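Local coordinates for protein BIFUNCTIONAL PROTEIN Proline utilization A (PutA) (Corynebacterium freiburgense, PDB 5UX5) that catalyses both steps of proline oxidation to glutamate, joining an FAD-dependent proline dehydrogenase to an NAD-dependent aldehyde dehydrogenase, and probably channels the intermediate between them, at residues V193-L197 and A747-L751; L312-Y316 and S470-P474; T485-P489 and L539-H544; R535-L539 and A553-S558; T543-T549 and Y755-L759. The contacts are given in a common frame with arbitrary orientation. Residues are numbered along the deposited sequence.

How the contacts relate
Two catalytic units of a bifunctional enzyme are joined here in one chain. Contact 1 ties the proline dehydrogenase barrel to the aldehyde dehydrogenase part directly, and contact 2 ties the barrel to the linking loop 470-474. That loop meets contact 4, where Ser472 OG lies 2.6 Å from Asp554 OD1 and Asp471 OD1 lies 2.9 Å from Ser558 OG. Contacts 3, 4 and 5 gather round helix 535-544: contacts 3 and 4 share Leu539, and contacts 3 and 5, centred 8 Å apart, share Thr543 and His544. Lys548 NZ of contact 5 forms a salt bridge with Glu556 OE1 of contact 4 at 2.7 Å; the side chain of Lys548 is about 13 Å from the bound NAD.

Contact 1: V193-L197 and A747-L751; sequences VVAQL and ATRTL
Gln196 reaches across to the last turn of helix 740-750, laying its extended side chain over Ala747, Thr750 and Leu751, and it supplies most of the surface that 193-197 buries here. Its backbone sits in the left-handed helical region (phi 55°, psi 43°), between Ala195 in an extended conformation and Leu197, so the chain turns sharply and presents the side chain to the helix. With chi1 m and chi2 t, the amide arrives at the helix end: Gln196 NE2 donates to Ala747 O at 2.9 Å, an N-H...O angle of 159°. Ala747 O also accepts a weak backbone hydrogen bond from Thr750 N at 3.2 Å. Gln196 OE1 lies 3.7 Å from Thr750 CG2 and 3.8 Å from Leu751 CD2. The backbones stay apart, with Ala195 CA 7.7 Å from Thr750 CA. A loop of the proline dehydrogenase barrel is thus hydrogen-bonded to the last turn of a helix in the aldehyde dehydrogenase part. The loop follows barrel strand 185-189 and helix 190-193 and packs against helix 202-221, Tyr714 of helix 706-718 touches both Gln196 and Ala747, and Thr750 OG1 is hydrogen-bonded to Asp164 N and Asp746 O.

Contact 2: L312-Y316 and S470-P474; sequences LHGWY and SDSDP
Helix 303-313 ends at His313, and Gly314 then leaves helical geometry with positive phi (75°, psi 36°), a conformation that favours glycine. Trp315 (-115°, 162°) and Tyr316 continue in an extended form. The opposing 470-474 is likewise extended from Ser470 to Asp473, without regular strand, and the nearest CA pair is Gly314 and Ser470, 5.3 Å apart. There the Ser470 side chain, chi1 p, lies against the helix end, its CB 3.3 Å from His313 O and 3.8 Å from Gly314 O. Trp315 dominates the contact. In rotamer m with chi2 -29°, its indole reaches along the other backbone, and Trp315 NE1 donates to Asp471 O at 3.2 Å with an N-H...O angle of 151°. This carbonyl and Ser472 O, 3.6 Å from Trp315 CZ2, lie at the ring edge. Over one face, Asp473 CB makes a CH-pi contact 4.1 Å from the centroid of the Trp315 six-membered ring, 28° off its normal. The indole thus holds the irregular loop by an edge hydrogen bond and by its face. Asp473 OD1 accepts from Ala475 N, while OD2 is salt-bridged to Arg460, which touches Trp315. The contact lashes the loop leading to helix 477-484 onto the end of barrel helix 303-313, while Asp471 and Ser472 turn to Ser558 and Asp554 of helix 550-574.

Contact 3: T485-P489 and L539-H544; sequences TLEDP and LGVMTH
Leu486 and His544 bury the most surface where 485-489, extended from Leu486 on, crosses the C-terminal part of helix 535-544. Leu486, chi1 m and chi2 t, points toward the helix: its CD1 lies 4.0 Å from Leu539 CB and its CD2 4.1 Å from Gly540 N. One turn after Gly540, His544 (chi1 m, chi2 94°) folds back along its own helix, ND1 donating to Gly540 O at 2.7 Å. This fixes the imidazole so that Asp488 CB sits over the His544 ring, 3.6 Å from its centroid and 5° off the normal, a CH-pi contact. The loop after helix 477-484 is thereby packed on a helix of the aldehyde dehydrogenase part, and glycine permits the close approach: Glu487 CA and Gly540 CA are 4.8 Å apart, Glu487 O is 3.0 Å from Gly540 CA, and a CB on Gly540 would clash with that carbonyl. Pro489, next in buried area, covers the following residue, with CG 3.7 Å from Val541 CB and CD 3.6 Å from Val541 N. Val541 itself packs on helix 624-636, and Leu486 also touches Ile550.

Contact 4: R535-L539 and A553-S558; sequences RQDLL and ADPEVS
Arg535 carries the polar half of this buried helix pair. With chi1 and chi2 t and chi3 m, its side chain crosses to helix 550-574, where Arg535 NH1 donates to Asp554 OD1 at 2.9 Å as part of a salt bridge. Ser558 OG accepts from both NH2 (3.0 Å) and NH1 (3.2 Å) of Arg535. The remaining guanidinium nitrogen, NE, is salt-bridged to Glu532. The acceptors are shared in turn: Asp554 OD1 is also hydrogen-bonded to Ser472 OG, and Ser558 OG to Asp471 OD1, so the interdomain loop joins the same network. Val557 CB covers one face of the guanidinium, 3.7 Å from Arg535 NH1. The apolar half comes from Leu538 CB on Val557 CG2 at 3.9 Å, and Leu539 CD2 on Ala553 CB at 3.8 Å. The short helical segments cross obliquely, their N-to-C directions at 133° and axes 9.8 Å apart, with Arg535 CA 6.5 Å from Val557 CA and Leu539 CA 6.4 Å from Ala553 CA. Pro555, lacking an amide hydrogen, kinks the second helix. These are consecutive helices of the aldehyde dehydrogenase part joined by a short connection, flanked by Trp482 of helix 477-484 on Leu539 and by Val629 of helix 624-636 on Leu538.

Contact 5: T543-T549 and Y755-L759; sequences THEAGKT and YGHEL
Tyr755 opens a type I beta turn that ends at Glu758, closed by Glu758 N to Tyr755 O at 3.2 Å, and its own carbonyl also meets Thr761. Gly756 (phi -65°, psi -24°) is the residue driven into 543-549: its CA lies 3.4 Å from Lys548 O, a CA-H...O contact, and 3.7 Å from Gly547 O, while its O is 3.7 Å from Thr549 CA. The CA atoms of Gly756 and Thr549 are 4.1 Å apart, and a CB on Gly756 would clash with the carbonyls of Gly547 and Lys548. The turn, which follows helix 740-750, thus meets the connection between helices 535-544 and 550-574 of the aldehyde dehydrogenase part: Gly547 leaves helical geometry with positive phi (74°), and Thr549 is the N-cap of helix 550-574, its OG1 accepting from Glu552 N. Next along, His757, chi1 p, has its CA 4.9 Å from Thr543 CA and its CB 3.5 Å from His544 NE2. The His757 and His544 rings are nearly parallel (7°) but slid apart, centroids 5.3 Å distant. Leu759 packs on Ile550.

Contact 1: V193-L197 and A747-L751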
# COMPACT_ATOMS: atom_id res chain seq x y z
N VAL A 193 7.73 18.95 10.33
CA VAL A 193 8.98 19.65 10.02
C VAL A 193 9.64 19.07 8.77
O VAL A 193 10.28 19.80 8.01
CB VAL A 193 9.90 19.61 11.25
CG1 VAL A 193 11.27 20.13 10.92
CG2 VAL A 193 9.30 20.43 12.37
N VAL A 194 9.48 17.77 8.54
CA VAL A 194 9.93 17.10 7.33
C VAL A 194 8.72 16.40 6.70
O VAL A 194 8.12 15.51 7.32
CB VAL A 194 11.05 16.09 7.63
CG1 VAL A 194 11.39 15.27 6.40
CG2 VAL A 194 12.28 16.81 8.12
N ALA A 195 8.35 16.81 5.50
CA ALA A 195 7.27 16.07 4.86
C ALA A 195 7.82 14.80 4.25
O ALA A 195 9.01 14.70 3.94
CB ALA A 195 6.59 16.90 3.79
N GLN A 196 6.92 13.81 4.07
CA GLN A 196 7.26 12.51 3.47
C GLN A 196 8.41 11.83 4.18
O GLN A 196 9.32 11.28 3.56
CB GLN A 196 7.57 12.68 1.98
CG GLN A 196 6.39 13.13 1.12
CD GLN A 196 6.76 13.48 -0.33
OE1 GLN A 196 7.84 13.17 -0.81
NE2 GLN A 196 5.84 14.14 -1.02
N LEU A 197 8.39 11.86 5.52
CA LEU A 197 9.42 11.22 6.33
C LEU A 197 9.68 9.78 5.88
O LEU A 197 8.81 8.91 6.03
CB LEU A 197 9.03 11.28 7.80
CG LEU A 197 10.13 11.41 8.85
CD1 LEU A 197 11.22 12.39 8.42
CD2 LEU A 197 9.50 11.84 10.19
N ALA A 747 3.95 18.13 -3.02
CA ALA A 747 4.40 16.77 -2.77
C ALA A 747 5.38 16.28 -3.85
O ALA A 747 6.32 15.54 -3.56
CB ALA A 747 3.19 15.85 -2.67
N THR A 748 5.15 16.66 -5.11
CA THR A 748 6.01 16.17 -6.19
C THR A 748 7.39 16.81 -6.13
O THR A 748 8.41 16.12 -6.28
CB THR A 748 5.33 16.42 -7.53
OG1 THR A 748 4.07 15.76 -7.52
CG2 THR A 748 6.14 15.85 -8.66
N ARG A 749 7.45 18.13 -5.94
CA ARG A 749 8.75 18.78 -5.77
C ARG A 749 9.52 18.21 -4.57
O ARG A 749 10.74 18.36 -4.51
CB ARG A 749 8.57 20.28 -5.62
CG ARG A 749 7.90 20.96 -6.81
CD ARG A 749 8.20 22.49 -6.84
NE ARG A 749 7.64 23.21 -7.99
CZ ARG A 749 8.09 23.14 -9.25
NH1 ARG A 749 9.13 22.37 -9.59
NH2 ARG A 749 7.49 23.85 -10.20
N THR A 750 8.84 17.56 -3.60
CA THR A 750 9.51 17.05 -2.41
C THR A 750 10.14 15.66 -2.58
O THR A 750 11.03 15.30 -1.80
CB THR A 750 8.53 17.07 -1.22
OG1 THR A 750 8.11 18.41 -0.98
CG2 THR A 750 9.15 16.55 0.06
N LEU A 751 9.76 14.87 -3.58
CA LEU A 751 10.38 13.57 -3.78
C LEU A 751 11.90 13.67 -3.93
O LEU A 751 12.40 14.49 -4.70
CB LEU A 751 9.79 12.88 -5.00
CG LEU A 751 8.37 12.39 -4.85
CD1 LEU A 751 7.81 12.12 -6.23
CD2 LEU A 751 8.36 11.13 -3.99

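Contact 2: L312-Y316 and S470-P474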
# COMPACT_ATOMS: atom_id res chain seq x y z
N LEU A 312 -3.53 -4.00 7.05
CA LEU A 312 -3.08 -3.94 5.66
C LEU A 312 -1.80 -4.74 5.43
O LEU A 312 -1.63 -5.36 4.38
CB LEU A 312 -2.86 -2.49 5.22
CG LEU A 312 -4.12 -1.66 4.92
CD1 LEU A 312 -3.78 -0.22 4.58
CD2 LEU A 312 -5.03 -2.30 3.84
N HIS A 313 -0.86 -4.67 6.37
CA HIS A 313 0.47 -5.26 6.20
C HIS A 313 0.60 -6.65 6.79
O HIS A 313 1.67 -7.25 6.66
CB HIS A 313 1.54 -4.38 6.84
CG HIS A 313 1.79 -3.12 6.10
ND1 HIS A 313 0.97 -2.02 6.21
CD2 HIS A 313 2.78 -2.79 5.24
CE1 HIS A 313 1.43 -1.06 5.42
NE2 HIS A 313 2.54 -1.50 4.83
N GLY A 314 -0.40 -7.13 7.51
CA GLY A 314 -0.26 -8.38 8.20
C GLY A 314 0.58 -8.29 9.44
O GLY A 314 1.33 -9.22 9.75
N TRP A 315 0.49 -7.18 10.16
CA TRP A 315 1.25 -6.96 11.38
C TRP A 315 0.29 -6.87 12.55
O TRP A 315 -0.90 -6.62 12.36
CB TRP A 315 2.04 -5.65 11.30
CG TRP A 315 3.08 -5.58 10.26
CD1 TRP A 315 3.80 -6.61 9.74
CD2 TRP A 315 3.56 -4.38 9.61
NE1 TRP A 315 4.70 -6.13 8.81
CE2 TRP A 315 4.57 -4.77 8.73
CE3 TRP A 315 3.23 -3.03 9.72
CZ2 TRP A 315 5.23 -3.85 7.92
CZ3 TRP A 315 3.89 -2.13 8.91
CH2 TRP A 315 4.87 -2.53 8.03
N TYR A 316 0.83 -7.03 13.77
CA TYR A 316 0.05 -6.67 14.94
C TYR A 316 -0.04 -5.15 15.02
O TYR A 316 0.89 -4.43 14.65
CB TYR A 316 0.68 -7.18 16.22
CG TYR A 316 0.65 -8.66 16.37
CD1 TYR A 316 -0.51 -9.32 16.70
CD2 TYR A 316 1.80 -9.41 16.17
CE1 TYR A 316 -0.54 -10.70 16.84
CE2 TYR A 316 1.80 -10.78 16.29
CZ TYR A 316 0.62 -11.42 16.62
OH TYR A 316 0.60 -12.78 16.75
N SER A 470 4.07 -11.17 5.06
CA SER A 470 4.10 -9.79 5.54
C SER A 470 5.41 -9.10 5.17
O SER A 470 6.48 -9.71 5.17
CB SER A 470 3.91 -9.70 7.06
OG SER A 470 4.84 -10.50 7.76
N ASP A 471 5.30 -7.82 4.84
CA ASP A 471 6.45 -7.01 4.45
C ASP A 471 7.38 -6.73 5.62
O ASP A 471 7.02 -6.87 6.79
CB ASP A 471 6.00 -5.66 3.88
CG ASP A 471 5.26 -5.80 2.59
OD1 ASP A 471 5.36 -6.88 2.00
OD2 ASP A 471 4.62 -4.82 2.16
N SER A 472 8.58 -6.28 5.27
CA SER A 472 9.55 -5.85 6.27
C SER A 472 9.04 -4.59 6.98
O SER A 472 8.48 -3.70 6.35
CB SER A 472 10.90 -5.61 5.59
OG SER A 472 11.34 -6.79 4.92
N ASP A 473 9.23 -4.51 8.31
CA ASP A 473 8.70 -3.41 9.10
C ASP A 473 9.81 -2.43 9.48
O ASP A 473 10.56 -2.68 10.43
CB ASP A 473 8.01 -3.95 10.36
CG ASP A 473 7.24 -2.87 11.14
OD1 ASP A 473 7.40 -1.67 10.83
OD2 ASP A 473 6.47 -3.23 12.06
N PRO A 474 9.94 -1.28 8.81
CA PRO A 474 10.98 -0.31 9.20
C PRO A 474 10.69 0.44 10.49
O PRO A 474 11.49 1.31 10.88
CB PRO A 474 11.05 0.65 8.00
CG PRO A 474 9.72 0.50 7.31
CD PRO A 474 9.16 -0.85 7.63

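Contact 3: T485-P489 and L539-H544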
# COMPACT_ATOMS: atom_id res chain seq x y z
N THR A 485 22.96 -2.67 5.92
CA THR A 485 24.02 -3.60 5.53
C THR A 485 23.72 -4.38 4.25
O THR A 485 24.32 -5.43 4.03
CB THR A 485 24.34 -4.58 6.68
OG1 THR A 485 23.27 -5.54 6.83
CG2 THR A 485 24.58 -3.84 8.00
N LEU A 486 22.84 -3.89 3.38
CA LEU A 486 22.49 -4.66 2.19
C LEU A 486 23.68 -4.78 1.24
O LEU A 486 24.52 -3.89 1.13
CB LEU A 486 21.30 -4.02 1.47
CG LEU A 486 19.89 -4.28 2.02
CD1 LEU A 486 18.86 -3.59 1.16
CD2 LEU A 486 19.58 -5.80 2.11
N GLU A 487 23.76 -5.92 0.56
CA GLU A 487 24.90 -6.21 -0.30
C GLU A 487 24.56 -5.98 -1.78
O GLU A 487 23.43 -5.68 -2.14
CB GLU A 487 25.36 -7.65 -0.06
CG GLU A 487 25.75 -7.89 1.40
CD GLU A 487 26.39 -9.24 1.59
OE1 GLU A 487 25.69 -10.25 1.41
OE2 GLU A 487 27.60 -9.28 1.89
N ASP A 488 25.58 -6.12 -2.64
CA ASP A 488 25.47 -5.90 -4.08
C ASP A 488 25.90 -7.18 -4.79
O ASP A 488 26.99 -7.25 -5.38
CB ASP A 488 26.30 -4.69 -4.52
CG ASP A 488 26.25 -4.43 -6.03
OD1 ASP A 488 25.46 -5.09 -6.73
OD2 ASP A 488 26.98 -3.52 -6.51
N PRO A 489 25.04 -8.21 -4.79
CA PRO A 489 25.49 -9.52 -5.27
C PRO A 489 25.77 -9.50 -6.76
O PRO A 489 25.05 -8.87 -7.54
CB PRO A 489 24.34 -10.46 -4.89
CG PRO A 489 23.20 -9.60 -4.50
CD PRO A 489 23.70 -8.25 -4.19
N LEU A 539 16.77 -8.27 -1.89
CA LEU A 539 16.79 -6.81 -1.78
C LEU A 539 18.12 -6.24 -2.27
O LEU A 539 18.16 -5.24 -2.99
CB LEU A 539 16.49 -6.39 -0.34
CG LEU A 539 15.05 -6.70 0.09
CD1 LEU A 539 14.77 -6.28 1.52
CD2 LEU A 539 14.05 -6.06 -0.86
N GLY A 540 19.23 -6.88 -1.88
CA GLY A 540 20.53 -6.45 -2.34
C GLY A 540 20.63 -6.36 -3.85
O GLY A 540 21.11 -5.37 -4.39
N VAL A 541 20.20 -7.42 -4.56
CA VAL A 541 20.36 -7.38 -6.02
C VAL A 541 19.31 -6.48 -6.67
O VAL A 541 19.58 -5.85 -7.70
CB VAL A 541 20.33 -8.79 -6.64
CG1 VAL A 541 18.92 -9.39 -6.62
CG2 VAL A 541 20.93 -8.73 -8.06
N MET A 542 18.11 -6.40 -6.09
CA MET A 542 17.08 -5.56 -6.68
C MET A 542 17.39 -4.08 -6.54
O MET A 542 17.03 -3.31 -7.43
CB MET A 542 15.73 -5.85 -6.05
CG MET A 542 15.26 -7.23 -6.36
SD MET A 542 13.94 -7.83 -5.31
CE MET A 542 12.50 -7.12 -6.10
N THR A 543 18.05 -3.67 -5.45
CA THR A 543 18.34 -2.25 -5.25
C THR A 543 19.55 -1.79 -6.05
O THR A 543 19.68 -0.59 -6.31
CB THR A 543 18.51 -1.92 -3.76
OG1 THR A 543 19.46 -2.80 -3.15
CG2 THR A 543 17.19 -2.05 -3.00
N HIS A 544 20.41 -2.71 -6.50
CA HIS A 544 21.56 -2.35 -7.33
C HIS A 544 21.27 -2.63 -8.81
O HIS A 544 21.18 -1.69 -9.61
CB HIS A 544 22.80 -3.10 -6.85
CG HIS A 544 23.22 -2.68 -5.48
ND1 HIS A 544 22.83 -3.35 -4.34
CD2 HIS A 544 23.96 -1.62 -5.06
CE1 HIS A 544 23.31 -2.73 -3.28
NE2 HIS A 544 24.00 -1.68 -3.69

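Contact 4: R535-L539 and A553-S558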
# COMPACT_ATOMS: atom_id res chain seq x y z
N ARG A 535 15.36 -13.04 1.48
CA ARG A 535 14.74 -11.74 1.24
C ARG A 535 15.80 -10.64 1.19
O ARG A 535 15.73 -9.75 0.34
CB ARG A 535 13.70 -11.40 2.32
CG ARG A 535 13.17 -9.98 2.14
CD ARG A 535 12.10 -9.55 3.13
NE ARG A 535 10.92 -10.42 3.12
CZ ARG A 535 9.79 -10.14 2.50
NH1 ARG A 535 9.66 -9.01 1.81
NH2 ARG A 535 8.77 -11.00 2.55
N GLN A 536 16.81 -10.73 2.05
CA GLN A 536 17.80 -9.67 2.05
C GLN A 536 18.77 -9.79 0.89
O GLN A 536 19.21 -8.76 0.36
CB GLN A 536 18.54 -9.63 3.39
CG GLN A 536 17.83 -8.70 4.33
CD GLN A 536 17.68 -9.26 5.71
OE1 GLN A 536 18.66 -9.40 6.47
NE2 GLN A 536 16.44 -9.60 6.06
N ASP A 537 19.11 -11.00 0.48
CA ASP A 537 19.86 -11.15 -0.76
C ASP A 537 19.05 -10.62 -1.95
O ASP A 537 19.61 -9.97 -2.85
CB ASP A 537 20.25 -12.62 -0.97
CG ASP A 537 21.20 -13.12 0.08
OD1 ASP A 537 22.39 -12.76 -0.01
OD2 ASP A 537 20.77 -13.89 0.97
N LEU A 538 17.74 -10.89 -1.99
CA LEU A 538 16.96 -10.38 -3.11
C LEU A 538 16.94 -8.86 -3.07
O LEU A 538 17.11 -8.22 -4.11
CB LEU A 538 15.53 -10.94 -3.11
CG LEU A 538 15.38 -12.46 -3.37
CD1 LEU A 538 13.94 -12.91 -3.20
CD2 LEU A 538 15.90 -12.86 -4.70
N LEU A 539 16.77 -8.27 -1.89
CA LEU A 539 16.79 -6.81 -1.78
C LEU A 539 18.12 -6.24 -2.27
O LEU A 539 18.16 -5.24 -2.99
CB LEU A 539 16.49 -6.39 -0.34
CG LEU A 539 15.05 -6.70 0.09
CD1 LEU A 539 14.77 -6.28 1.52
CD2 LEU A 539 14.05 -6.06 -0.86
N ALA A 553 11.09 -2.54 -3.66
CA ALA A 553 11.53 -3.92 -3.87
C ALA A 553 10.98 -4.89 -2.81
O ALA A 553 10.70 -6.04 -3.15
CB ALA A 553 13.05 -3.96 -3.92
N ASP A 554 10.87 -4.46 -1.54
CA ASP A 554 10.45 -5.36 -0.47
C ASP A 554 9.05 -5.95 -0.65
O ASP A 554 8.90 -7.17 -0.44
CB ASP A 554 10.60 -4.66 0.88
CG ASP A 554 10.31 -5.58 2.08
OD1 ASP A 554 11.06 -6.57 2.30
OD2 ASP A 554 9.37 -5.26 2.85
N PRO A 555 8.00 -5.20 -0.99
CA PRO A 555 6.70 -5.86 -1.26
C PRO A 555 6.76 -6.82 -2.42
O PRO A 555 5.95 -7.75 -2.50
CB PRO A 555 5.75 -4.70 -1.58
CG PRO A 555 6.40 -3.51 -1.08
CD PRO A 555 7.88 -3.74 -1.15
N GLU A 556 7.71 -6.62 -3.34
CA GLU A 556 7.83 -7.50 -4.49
C GLU A 556 8.32 -8.87 -4.08
O GLU A 556 7.91 -9.89 -4.67
CB GLU A 556 8.77 -6.89 -5.54
CG GLU A 556 8.74 -7.68 -6.80
CD GLU A 556 9.70 -7.22 -7.86
OE1 GLU A 556 10.03 -6.02 -7.91
OE2 GLU A 556 10.09 -8.08 -8.68
N VAL A 557 9.21 -8.92 -3.08
CA VAL A 557 9.64 -10.20 -2.54
C VAL A 557 8.46 -10.89 -1.86
O VAL A 557 8.31 -12.12 -1.90
CB VAL A 557 10.84 -10.00 -1.60
CG1 VAL A 557 11.20 -11.31 -0.88
CG2 VAL A 557 12.02 -9.46 -2.40
N SER A 558 7.59 -10.10 -1.22
CA SER A 558 6.39 -10.69 -0.65
C SER A 558 5.49 -11.25 -1.74
O SER A 558 4.95 -12.36 -1.58
CB SER A 558 5.66 -9.68 0.21
OG SER A 558 6.50 -9.41 1.32

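Contact 5: T543-T549 and Y755-L759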
# COMPACT_ATOMS: atom_id res chain seq x y z
N THR A 543 18.05 -3.67 -5.45
CA THR A 543 18.34 -2.25 -5.25
C THR A 543 19.55 -1.79 -6.05
O THR A 543 19.68 -0.59 -6.31
CB THR A 543 18.51 -1.92 -3.76
OG1 THR A 543 19.46 -2.80 -3.15
CG2 THR A 543 17.19 -2.05 -3.00
N HIS A 544 20.41 -2.71 -6.50
CA HIS A 544 21.56 -2.35 -7.33
C HIS A 544 21.27 -2.63 -8.81
O HIS A 544 21.18 -1.69 -9.61
CB HIS A 544 22.80 -3.10 -6.85
CG HIS A 544 23.22 -2.68 -5.48
ND1 HIS A 544 22.83 -3.35 -4.34
CD2 HIS A 544 23.96 -1.62 -5.06
CE1 HIS A 544 23.31 -2.73 -3.28
NE2 HIS A 544 24.00 -1.68 -3.69
N GLU A 545 21.09 -3.90 -9.20
CA GLU A 545 20.93 -4.21 -10.62
C GLU A 545 19.64 -3.62 -11.17
O GLU A 545 19.64 -3.02 -12.25
CB GLU A 545 20.96 -5.72 -10.84
CG GLU A 545 21.10 -6.07 -12.32
CD GLU A 545 20.90 -7.53 -12.61
OE1 GLU A 545 21.66 -8.09 -13.42
OE2 GLU A 545 19.99 -8.12 -11.99
N ALA A 546 18.53 -3.77 -10.45
CA ALA A 546 17.27 -3.22 -10.92
C ALA A 546 17.07 -1.76 -10.56
O ALA A 546 16.26 -1.09 -11.20
CB ALA A 546 16.09 -4.05 -10.37
N GLY A 547 17.81 -1.22 -9.59
CA GLY A 547 17.68 0.19 -9.27
C GLY A 547 16.43 0.58 -8.51
O GLY A 547 16.03 1.75 -8.58
N LYS A 548 15.79 -0.35 -7.81
CA LYS A 548 14.59 -0.09 -7.02
C LYS A 548 14.96 0.32 -5.59
O LYS A 548 15.97 -0.11 -5.04
CB LYS A 548 13.70 -1.34 -6.99
CG LYS A 548 13.50 -1.94 -8.37
CD LYS A 548 12.43 -3.03 -8.42
CE LYS A 548 11.09 -2.49 -7.99
NZ LYS A 548 9.95 -3.33 -8.36
N THR A 549 14.11 1.14 -4.98
CA THR A 549 14.24 1.39 -3.55
C THR A 549 13.78 0.17 -2.76
O THR A 549 13.10 -0.71 -3.28
CB THR A 549 13.43 2.61 -3.12
OG1 THR A 549 12.03 2.37 -3.29
CG2 THR A 549 13.86 3.86 -3.91
N TYR A 755 19.56 7.04 -6.68
CA TYR A 755 19.65 5.62 -6.96
C TYR A 755 18.88 4.81 -5.92
O TYR A 755 18.71 5.22 -4.77
CB TYR A 755 21.11 5.16 -7.00
CG TYR A 755 21.87 5.73 -8.16
CD1 TYR A 755 21.61 5.30 -9.46
CD2 TYR A 755 22.80 6.75 -7.97
CE1 TYR A 755 22.28 5.86 -10.54
CE2 TYR A 755 23.47 7.30 -9.03
CZ TYR A 755 23.20 6.86 -10.31
OH TYR A 755 23.87 7.41 -11.37
N GLY A 756 18.41 3.63 -6.34
CA GLY A 756 17.63 2.80 -5.43
C GLY A 756 18.42 2.29 -4.24
O GLY A 756 17.82 2.02 -3.19
N HIS A 757 19.74 2.22 -4.35
CA HIS A 757 20.57 1.68 -3.28
C HIS A 757 20.93 2.73 -2.22
O HIS A 757 21.70 2.44 -1.31
CB HIS A 757 21.85 1.07 -3.86
CG HIS A 757 22.76 2.08 -4.48
ND1 HIS A 757 22.88 2.25 -5.85
CD2 HIS A 757 23.57 3.02 -3.93
CE1 HIS A 757 23.73 3.22 -6.11
NE2 HIS A 757 24.16 3.71 -4.96
N GLU A 758 20.37 3.94 -2.33
CA GLU A 758 20.56 5.00 -1.35
C GLU A 758 19.31 5.11 -0.49
O GLU A 758 18.26 5.52 -0.97
CB GLU A 758 20.85 6.33 -2.05
CG GLU A 758 22.30 6.52 -2.53
CD GLU A 758 23.33 6.43 -1.40
OE1 GLU A 758 22.98 6.66 -0.22
OE2 GLU A 758 24.51 6.13 -1.70
N LEU A 759 19.45 4.80 0.80
CA LEU A 759 18.30 4.75 1.71
C LEU A 759 17.43 5.99 1.66
O LEU A 759 16.21 5.90 1.86
CB LEU A 759 18.78 4.53 3.14
CG LEU A 759 19.37 3.16 3.43
CD1 LEU A 759 20.10 3.17 4.78
CD2 LEU A 759 18.23 2.16 3.43